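Local coordinates for giding protein-mglB (Thermus thermophilus, PDB 1J3W) that probably serves as a molecular adaptor of the Roadblock/LC7 family and may promote guanine-nucleotide exchange on a partner, at residues Y9-P12 with Y13-V17; L20-T23 with L24-T27; A64-A67 with A68-A72; V118-H121 with G122-S126. All coordinates share one frame; numbering follows the deposited sequence.

Contact 1 (Y9-P12 with Y13-V17)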
loop_
_atom_site.group_PDB
_atom_site.type_symbol
_atom_site.label_atom_id
_atom_site.label_comp_id
_atom_site.label_asym_id
_atom_site.label_seq_id
_atom_site.Cartn_x
_atom_site.Cartn_y
_atom_site.Cartn_z
ATOM N N TYR B 9 -2.621 5.780 -29.600
ATOM C CA TYR B 9 -3.334 6.443 -30.678
ATOM C C TYR B 9 -3.143 5.676 -31.986
ATOM O O TYR B 9 -2.312 4.786 -32.100
ATOM C CB TYR B 9 -2.767 7.854 -30.819
ATOM C CG TYR B 9 -1.296 7.775 -31.014
ATOM C CD1 TYR B 9 -0.449 7.775 -29.909
ATOM C CD2 TYR B 9 -0.761 7.696 -32.298
ATOM C CE1 TYR B 9 0.926 7.694 -30.088
ATOM C CE2 TYR B 9 0.611 7.626 -32.477
ATOM C CZ TYR B 9 1.452 7.632 -31.378
ATOM O OH TYR B 9 2.816 7.514 -31.547
ATOM N N GLY B 10 -3.879 6.012 -33.039
ATOM C CA GLY B 10 -3.684 5.343 -34.312
ATOM C C GLY B 10 -3.841 3.833 -34.289
ATOM O O GLY B 10 -4.761 3.307 -33.660
ATOM N N ALA B 11 -2.933 3.142 -34.977
ATOM C CA ALA B 11 -2.959 1.681 -35.081
ATOM C C ALA B 11 -2.770 0.938 -33.762
ATOM O O ALA B 11 -3.510 0.002 -33.467
ATOM C CB ALA B 11 -1.912 1.211 -36.094
ATOM N N PRO B 12 -1.765 1.330 -32.962
ATOM C CA PRO B 12 -1.525 0.661 -31.678
ATOM C C PRO B 12 -2.770 0.669 -30.794
ATOM O O PRO B 12 -3.122 -0.349 -30.188
ATOM C CB PRO B 12 -0.386 1.478 -31.078
ATOM C CG PRO B 12 0.379 1.906 -32.295
ATOM C CD PRO B 12 -0.725 2.341 -33.224
ATOM N N TYR B 13 -3.424 1.825 -30.714
ATOM C CA TYR B 13 -4.636 1.962 -29.915
ATOM C C TYR B 13 -5.689 0.991 -30.425
ATOM O O TYR B 13 -6.287 0.246 -29.649
ATOM C CB TYR B 13 -5.188 3.393 -29.996
ATOM C CG TYR B 13 -6.510 3.576 -29.279
ATOM C CD1 TYR B 13 -6.564 3.714 -27.887
ATOM C CD2 TYR B 13 -7.714 3.560 -29.980
ATOM C CE1 TYR B 13 -7.783 3.826 -27.221
ATOM C CE2 TYR B 13 -8.935 3.668 -29.324
ATOM C CZ TYR B 13 -8.967 3.801 -27.943
ATOM O OH TYR B 13 -10.176 3.887 -27.295
ATOM N N GLU B 14 -5.913 1.000 -31.736
ATOM C CA GLU B 14 -6.904 0.123 -32.345
ATOM C C GLU B 14 -6.622 -1.348 -32.077
ATOM O O GLU B 14 -7.540 -2.119 -31.809
ATOM C CB GLU B 14 -6.971 0.363 -33.853
ATOM C CG GLU B 14 -7.530 1.717 -34.231
ATOM C CD GLU B 14 -8.895 1.970 -33.615
ATOM O OE1 GLU B 14 -9.782 1.104 -33.761
ATOM O OE2 GLU B 14 -9.077 3.034 -32.991
ATOM N N ARG B 15 -5.359 -1.744 -32.162
ATOM C CA ARG B 15 -5.013 -3.134 -31.910
ATOM C C ARG B 15 -5.325 -3.473 -30.453
ATOM O O ARG B 15 -5.838 -4.552 -30.155
ATOM C CB ARG B 15 -3.533 -3.382 -32.207
ATOM C CG ARG B 15 -3.138 -3.168 -33.666
ATOM C CD ARG B 15 -3.879 -4.108 -34.616
ATOM N NE ARG B 15 -5.232 -3.657 -34.942
ATOM C CZ ARG B 15 -5.514 -2.587 -35.682
ATOM N NH1 ARG B 15 -4.537 -1.838 -36.180
ATOM N NH2 ARG B 15 -6.776 -2.266 -35.932
ATOM N N ALA B 16 -5.028 -2.541 -29.553
ATOM C CA ALA B 16 -5.283 -2.752 -28.128
ATOM C C ALA B 16 -6.777 -2.867 -27.863
ATOM O O ALA B 16 -7.225 -3.757 -27.137
ATOM C CB ALA B 16 -4.700 -1.602 -27.315
ATOM N N VAL B 17 -7.550 -1.959 -28.444
ATOM C CA VAL B 17 -8.994 -1.982 -28.262
ATOM C C VAL B 17 -9.590 -3.294 -28.766
ATOM O O VAL B 17 -10.490 -3.856 -28.138
ATOM C CB VAL B 17 -9.653 -0.795 -28.988
ATOM C CG1 VAL B 17 -11.136 -1.045 -29.164
ATOM C CG2 VAL B 17 -9.424 0.474 -28.185
HETATM O O HOH W 1 -7.564 5.085 -33.545
#
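Over one face of the Arg15 guanidinium sits the carbonyl oxygen Ala11 O, 3.4 Å from Arg15 NH1 but at too poor an angle for a hydrogen bond. A chi1 of -63° sets Arg15 CG 3.2 Å from Ala11 O, and the bends at chi2 and chi3 then fold the guanidinium back over that oxygen, with Arg15 NH1 4.0 Å from Ala11 CB. The charge is met elsewhere, through a salt bridge from Arg15 NH2 to Glu18. The Tyr13 ring takes Val17 CG2 on one face, 3.3 Å above its plane and offset toward the rim, while Glu14 OE2 lies in plane at its edge. At the foot of that ring, Tyr13 CB is 3.6 Å from Tyr9 CA. Glu14 OE2 accepts a hydrogen bond from water 1 at 2.6 Å, and the same water donates weakly to Gly10 O, tying the carboxylate to the backbone one turn earlier. Beneath these groups Ala11 O accepts from Arg15 N at 2.9 Å, with a C=O...N angle of 165°. Pro12, whose nitrogen has no hydrogen to give, suits a position where N-H groups lack an earlier carbonyl, as is typical within the first turn of a helix.

Contact 2 (L20-T23 with L24-T27)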
loop_
_atom_site.group_PDB
_atom_site.type_symbol
_atom_site.label_atom_id
_atom_site.label_comp_id
_atom_site.label_asym_id
_atom_site.label_seq_id
_atom_site.Cartn_x
_atom_site.Cartn_y
_atom_site.Cartn_z
ATOM N N LEU B 20 -9.120 -5.881 -26.209
ATOM C CA LEU B 20 -10.047 -5.694 -25.094
ATOM C C LEU B 20 -11.452 -6.159 -25.439
ATOM O O LEU B 20 -12.097 -6.834 -24.635
ATOM C CB LEU B 20 -10.077 -4.226 -24.649
ATOM C CG LEU B 20 -8.766 -3.655 -24.099
ATOM C CD1 LEU B 20 -8.977 -2.204 -23.730
ATOM C CD2 LEU B 20 -8.297 -4.447 -22.882
ATOM N N GLU B 21 -11.925 -5.808 -26.632
ATOM C CA GLU B 21 -13.256 -6.205 -27.070
ATOM C C GLU B 21 -13.386 -7.721 -27.175
ATOM O O GLU B 21 -14.374 -8.303 -26.717
ATOM C CB GLU B 21 -13.578 -5.559 -28.421
ATOM C CG GLU B 21 -13.778 -4.056 -28.334
ATOM C CD GLU B 21 -13.861 -3.389 -29.693
ATOM O OE1 GLU B 21 -14.264 -2.207 -29.745
ATOM O OE2 GLU B 21 -13.517 -4.037 -30.704
ATOM N N GLU B 22 -12.391 -8.356 -27.781
ATOM C CA GLU B 22 -12.401 -9.805 -27.939
ATOM C C GLU B 22 -12.361 -10.490 -26.578
ATOM O O GLU B 22 -13.043 -11.490 -26.353
ATOM C CB GLU B 22 -11.199 -10.249 -28.778
ATOM C CG GLU B 22 -11.229 -9.732 -30.209
ATOM C CD GLU B 22 -9.933 -9.994 -30.952
ATOM O OE1 GLU B 22 -9.852 -9.646 -32.150
ATOM O OE2 GLU B 22 -8.994 -10.543 -30.338
ATOM N N THR B 23 -11.569 -9.940 -25.663
ATOM C CA THR B 23 -11.445 -10.524 -24.332
ATOM C C THR B 23 -12.778 -10.472 -23.580
ATOM O O THR B 23 -13.131 -11.412 -22.867
ATOM C CB THR B 23 -10.332 -9.816 -23.544
ATOM O OG1 THR B 23 -9.101 -9.945 -24.275
ATOM C CG2 THR B 23 -10.140 -10.459 -22.173
ATOM N N LEU B 24 -13.524 -9.383 -23.742
ATOM C CA LEU B 24 -14.826 -9.286 -23.084
ATOM C C LEU B 24 -15.743 -10.385 -23.615
ATOM O O LEU B 24 -16.435 -11.049 -22.846
ATOM C CB LEU B 24 -15.458 -7.916 -23.337
ATOM C CG LEU B 24 -14.804 -6.740 -22.607
ATOM C CD1 LEU B 24 -15.378 -5.443 -23.135
ATOM C CD2 LEU B 24 -15.047 -6.856 -21.100
ATOM N N ARG B 25 -15.749 -10.579 -24.929
ATOM C CA ARG B 25 -16.592 -11.606 -25.530
ATOM C C ARG B 25 -16.215 -13.023 -25.094
ATOM O O ARG B 25 -17.088 -13.850 -24.813
ATOM C CB ARG B 25 -16.536 -11.507 -27.058
ATOM C CG ARG B 25 -17.261 -10.298 -27.627
ATOM C CD ARG B 25 -17.405 -10.394 -29.142
ATOM N NE ARG B 25 -16.163 -10.101 -29.855
ATOM C CZ ARG B 25 -15.645 -8.881 -29.987
ATOM N NH1 ARG B 25 -16.260 -7.834 -29.453
ATOM N NH2 ARG B 25 -14.515 -8.709 -30.659
ATOM N N GLU B 26 -14.917 -13.300 -25.028
ATOM C CA GLU B 26 -14.438 -14.627 -24.646
ATOM C C GLU B 26 -14.591 -14.965 -23.169
ATOM O O GLU B 26 -14.763 -16.128 -22.810
ATOM C CB GLU B 26 -12.956 -14.778 -25.017
ATOM C CG GLU B 26 -12.662 -14.708 -26.504
ATOM C CD GLU B 26 -12.871 -16.030 -27.213
ATOM O OE1 GLU B 26 -13.430 -16.966 -26.603
ATOM O OE2 GLU B 26 -12.471 -16.131 -28.393
ATOM N N THR B 27 -14.530 -13.946 -22.319
ATOM C CA THR B 27 -14.594 -14.156 -20.875
ATOM C C THR B 27 -15.942 -13.950 -20.213
ATOM O O THR B 27 -16.229 -14.571 -19.191
ATOM C CB THR B 27 -13.618 -13.220 -20.128
ATOM O OG1 THR B 27 -13.999 -11.853 -20.356
ATOM C CG2 THR B 27 -12.190 -13.444 -20.593
#
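Arg25 leaves the backbone with CB 3.6 Å from Glu22 O, and its CG next passes close to Glu21 O. The chain runs extended through CD, then bends at chi3 (-76°), which lays the guanidinium back over the preceding turn. One of its faces consequently covers Glu21 O, with NH1 3.4 Å from Glu21 O at an angle too poor for a hydrogen bond, and Glu22 CA lies over the same face toward the rim. At the tip, Arg25 NH2 packs 3.5 Å from the methylene Glu22 CG. The Glu22 carboxylate plane is turned 72° from that of the guanidinium. The opposite charges do not touch: Glu21 OE2 is 4.8 Å and Glu22 OE1 5.0 Å from Arg25 NH2, separations at which any attraction is probably diffuse.

On another side of the helix, Thr23 O is gripped twice by one residue, by Thr27 OG1 at 2.7 Å and by Thr27 N at 2.9 Å, from opposite faces of the carbonyl plane. A chi1 of 63° sets OG1 between the backbone N and the carbonyl carbon, within range of that oxygen; the methyl CG2 of Thr27 meets CG2 of Thr23 at 4.0 Å. A valine at Thr27 would probably leave Thr23 O with the backbone bond alone and deprive Ala29 N of its hydroxyl partner. Thr23 and Thr27 face helix 115-135 at Ala125 and His121, whereas Leu20 and Leu24 bear on Ala32 of strand 31-36 and Lys45 of strand 41-46.

Contact 3 (A64-A67 with A68-A72)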
loop_
_atom_site.group_PDB
_atom_site.type_symbol
_atom_site.label_atom_id
_atom_site.label_comp_id
_atom_site.label_asym_id
_atom_site.label_seq_id
_atom_site.Cartn_x
_atom_site.Cartn_y
_atom_site.Cartn_z
ATOM N N ALA B 64 -3.599 0.767 -9.564
ATOM C CA ALA B 64 -2.211 1.222 -9.591
ATOM C C ALA B 64 -1.667 1.322 -8.165
ATOM O O ALA B 64 -0.528 0.934 -7.898
ATOM C CB ALA B 64 -2.120 2.582 -10.282
ATOM N N GLY B 65 -2.485 1.845 -7.258
ATOM C CA GLY B 65 -2.067 1.960 -5.872
ATOM C C GLY B 65 -1.776 0.579 -5.311
ATOM O O GLY B 65 -0.786 0.377 -4.607
ATOM N N ASN B 66 -2.643 -0.380 -5.629
ATOM C CA ASN B 66 -2.483 -1.754 -5.160
ATOM C C ASN B 66 -1.208 -2.387 -5.707
ATOM O O ASN B 66 -0.477 -3.067 -4.979
ATOM C CB ASN B 66 -3.684 -2.598 -5.595
ATOM C CG ASN B 66 -3.548 -4.056 -5.203
ATOM O OD1 ASN B 66 -3.725 -4.414 -4.045
ATOM N ND2 ASN B 66 -3.224 -4.903 -6.174
ATOM N N ALA B 67 -0.945 -2.170 -6.994
ATOM C CA ALA B 67 0.240 -2.729 -7.632
ATOM C C ALA B 67 1.513 -2.257 -6.937
ATOM O O ALA B 67 2.508 -2.982 -6.886
ATOM C CB ALA B 67 0.273 -2.346 -9.109
ATOM N N ALA B 68 1.493 -1.039 -6.413
ATOM C CA ALA B 68 2.663 -0.532 -5.717
ATOM C C ALA B 68 2.739 -1.166 -4.331
ATOM O O ALA B 68 3.786 -1.660 -3.918
ATOM C CB ALA B 68 2.586 0.981 -5.596
ATOM N N ALA B 69 1.607 -1.170 -3.636
ATOM C CA ALA B 69 1.522 -1.696 -2.280
ATOM C C ALA B 69 1.884 -3.162 -2.072
ATOM O O ALA B 69 2.506 -3.508 -1.065
ATOM C CB ALA B 69 0.130 -1.434 -1.722
ATOM N N THR B 70 1.504 -4.029 -3.003
ATOM C CA THR B 70 1.785 -5.453 -2.836
ATOM C C THR B 70 3.239 -5.848 -3.063
ATOM O O THR B 70 3.597 -7.008 -2.878
ATOM C CB THR B 70 0.911 -6.318 -3.771
ATOM O OG1 THR B 70 1.219 -6.013 -5.135
ATOM C CG2 THR B 70 -0.566 -6.062 -3.513
ATOM N N GLN B 71 4.085 -4.899 -3.445
ATOM C CA GLN B 71 5.479 -5.237 -3.693
ATOM C C GLN B 71 6.264 -5.631 -2.442
ATOM O O GLN B 71 7.264 -6.333 -2.543
ATOM C CB GLN B 71 6.165 -4.105 -4.462
ATOM C CG GLN B 71 5.687 -4.079 -5.913
ATOM C CD GLN B 71 6.412 -3.083 -6.785
ATOM O OE1 GLN B 71 7.600 -2.829 -6.604
ATOM N NE2 GLN B 71 5.700 -2.528 -7.761
ATOM N N ALA B 72 5.811 -5.203 -1.268
ATOM C CA ALA B 72 6.498 -5.583 -0.031
ATOM C C ALA B 72 6.312 -7.094 0.153
ATOM O O ALA B 72 7.272 -7.829 0.419
ATOM C CB ALA B 72 5.913 -4.825 1.157
#
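From Ala64 to Thr70 the backbone keeps alpha-helical pairing: Ala68 N donates to Ala64 O at 3.2 Å, Ala69 N to Gly65 O at 3.0 Å, and Thr70 N to Asn66 O at 3.0 Å. The pattern changes near Thr70, whose psi of -3° differs from those before it, and Gln71 N turns to Ala68 O, three residues back, at 3.3 Å. Ala67 O is instead reached by a side chain, Gln71 NE2, through a weak bond of 3.3 Å.

Thr70 lies against Asn66 with its methyl: CG2 is 3.3 Å from Asn66 O and 3.6 Å from Asn66 OD1. With chi1 at 63° that methyl points back along the helix, while the hydroxyl takes up a bond to Glu85. Asn66 ND2 bonds to the other carboxylate oxygen of Glu85, so a single acid holds both side chains. With an alanine in place of Thr70 both the hydroxyl and the methyl are gone, which is likely to leave Glu85 OE2 without this partner and open a gap beside Asn66.

Small residues line the side of the helix that meets the second subunit, whose Ala69 packs against Ala68 and Ala69, and its Gly65 against Ala72. Asn66 and Thr70 also meet Thr70 and Asn66 of the third subunit. This small-residue helix surface is consistent with the helix-mediated self-association of Roadblock/LC7 domains.

Contact 4 (V118-H121 with G122-S126)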
loop_
_atom_site.group_PDB
_atom_site.type_symbol
_atom_site.label_atom_id
_atom_site.label_comp_id
_atom_site.label_asym_id
_atom_site.label_seq_id
_atom_site.Cartn_x
_atom_site.Cartn_y
_atom_site.Cartn_z
ATOM N N VAL B 118 -11.885 -16.296 -17.651
ATOM C CA VAL B 118 -11.262 -15.020 -17.333
ATOM C C VAL B 118 -9.740 -15.144 -17.311
ATOM O O VAL B 118 -9.032 -14.335 -17.910
ATOM C CB VAL B 118 -11.753 -14.495 -15.958
ATOM C CG1 VAL B 118 -10.928 -13.291 -15.528
ATOM C CG2 VAL B 118 -13.226 -14.111 -16.046
ATOM N N LYS B 119 -9.240 -16.169 -16.635
ATOM C CA LYS B 119 -7.799 -16.358 -16.532
ATOM C C LYS B 119 -7.150 -16.810 -17.832
ATOM O O LYS B 119 -6.052 -16.359 -18.175
ATOM C CB LYS B 119 -7.488 -17.343 -15.410
ATOM C CG LYS B 119 -8.052 -16.883 -14.070
ATOM C CD LYS B 119 -7.468 -17.653 -12.907
ATOM C CE LYS B 119 -6.013 -17.284 -12.682
ATOM N NZ LYS B 119 -5.443 -18.035 -11.535
ATOM N N LEU B 120 -7.831 -17.691 -18.557
ATOM C CA LEU B 120 -7.313 -18.192 -19.826
ATOM C C LEU B 120 -7.179 -17.063 -20.843
ATOM O O LEU B 120 -6.090 -16.773 -21.338
ATOM C CB LEU B 120 -8.250 -19.270 -20.383
ATOM C CG LEU B 120 -7.925 -19.810 -21.780
ATOM C CD1 LEU B 120 -6.576 -20.483 -21.752
ATOM C CD2 LEU B 120 -9.000 -20.792 -22.226
ATOM N N HIS B 121 -8.295 -16.412 -21.143
ATOM C CA HIS B 121 -8.284 -15.337 -22.123
ATOM C C HIS B 121 -7.655 -14.059 -21.585
ATOM O O HIS B 121 -7.147 -13.239 -22.351
ATOM C CB HIS B 121 -9.708 -15.119 -22.632
ATOM C CG HIS B 121 -10.273 -16.326 -23.315
ATOM N ND1 HIS B 121 -9.897 -16.703 -24.587
ATOM C CD2 HIS B 121 -11.119 -17.287 -22.873
ATOM C CE1 HIS B 121 -10.485 -17.844 -24.898
ATOM N NE2 HIS B 121 -11.232 -18.221 -23.875
ATOM N N GLY B 122 -7.682 -13.894 -20.264
ATOM C CA GLY B 122 -7.054 -12.735 -19.660
ATOM C C GLY B 122 -5.549 -12.824 -19.866
ATOM O O GLY B 122 -4.901 -11.832 -20.176
ATOM N N LYS B 123 -4.988 -14.021 -19.701
ATOM C CA LYS B 123 -3.551 -14.212 -19.895
ATOM C C LYS B 123 -3.182 -13.969 -21.362
ATOM O O LYS B 123 -2.164 -13.346 -21.669
ATOM C CB LYS B 123 -3.146 -15.629 -19.472
ATOM C CG LYS B 123 -1.677 -15.953 -19.698
ATOM C CD LYS B 123 -0.760 -14.990 -18.956
ATOM C CE LYS B 123 -0.903 -15.123 -17.448
ATOM N NZ LYS B 123 0.005 -14.183 -16.728
ATOM N N ARG B 124 -4.010 -14.463 -22.276
ATOM C CA ARG B 124 -3.728 -14.255 -23.688
ATOM C C ARG B 124 -3.776 -12.767 -24.008
ATOM O O ARG B 124 -2.962 -12.254 -24.779
ATOM C CB ARG B 124 -4.737 -15.008 -24.550
ATOM C CG ARG B 124 -4.597 -16.516 -24.473
ATOM C CD ARG B 124 -5.661 -17.207 -25.296
ATOM N NE ARG B 124 -5.452 -18.650 -25.323
ATOM C CZ ARG B 124 -6.290 -19.512 -25.887
ATOM N NH1 ARG B 124 -7.396 -19.076 -26.473
ATOM N NH2 ARG B 124 -6.023 -20.813 -25.860
ATOM N N ALA B 125 -4.725 -12.064 -23.403
ATOM C CA ALA B 125 -4.857 -10.639 -23.647
ATOM C C ALA B 125 -3.659 -9.859 -23.124
ATOM O O ALA B 125 -3.147 -8.969 -23.807
ATOM C CB ALA B 125 -6.134 -10.116 -23.008
ATOM N N SER B 126 -3.206 -10.187 -21.918
ATOM C CA SER B 126 -2.080 -9.461 -21.352
ATOM C C SER B 126 -0.833 -9.623 -22.212
ATOM O O SER B 126 -0.075 -8.673 -22.385
ATOM C CB SER B 126 -1.807 -9.908 -19.910
ATOM O OG SER B 126 -1.404 -11.261 -19.845
HETATM O O HOH W 2 -8.439 -16.295 -26.915
#
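His121 and Arg124, with Leu120 beside them, make a local contact between successive turns of helix 115-135. In this Roadblock/LC7 fold that helix packs next to helix 10-27 against the five-stranded antiparallel sheet. The backbone evidence is a run of bonds four residues apart: Lys123 N to Lys119 O at 3.0 Å, Arg124 N to Leu120 O at 3.2 Å and Ala125 N to His121 O at 2.9 Å. Gly122 N reaches Val118 O only weakly, with an N-H...O angle of 129°.

The inner side carries Val118 and Ala125, which pack on Leu107 and Leu105 of strand 103-109. Lys123, bent at chi2 and chi3, brings NZ to a salt bridge with Asp97, and Ser126 OG is also hydrogen-bonded to Asp97.

On the outer side Arg124 runs extended from CG to NE (chi2 177°), alongside both Leu120 and His121 and pointing the same way. Leu120 CD1 lies over one face of the guanidinium, 4.2 Å from Arg124 NH2. The His121 ring stands almost perpendicular to that guanidinium, at 89°, with CE1 3.7 Å from Arg124 NH1. Water 2, in plane at the edge of both flat groups, bridges them, 2.8 Å from His121 ND1 and accepting from Arg124 NH1 at 3.0 Å.

Contacts 1 and 2 follow each other along helix 10-27, their centres 16 Å apart. Contact 4 belongs to the neighbouring helix 115-135 and lies closest to contact 2, with centres 9 Å apart: Thr23 OG1, hydrogen-bonded to Val19 O, packs 3.2 Å from Ala125 CB, and Thr27 CG2 meets His121 CB at 3.6 Å. Contact 1 stays about 7 Å from contact 4 at the nearest atoms. Contact 3 is remote, its centre 26 Å from that of contact 2 and 27 Å from that of contact 1, across the chain's centre from both. Contacts 2 and 4 thus touch, joining the paired helices, whereas 64-72 makes most of the intersubunit contacts among the four.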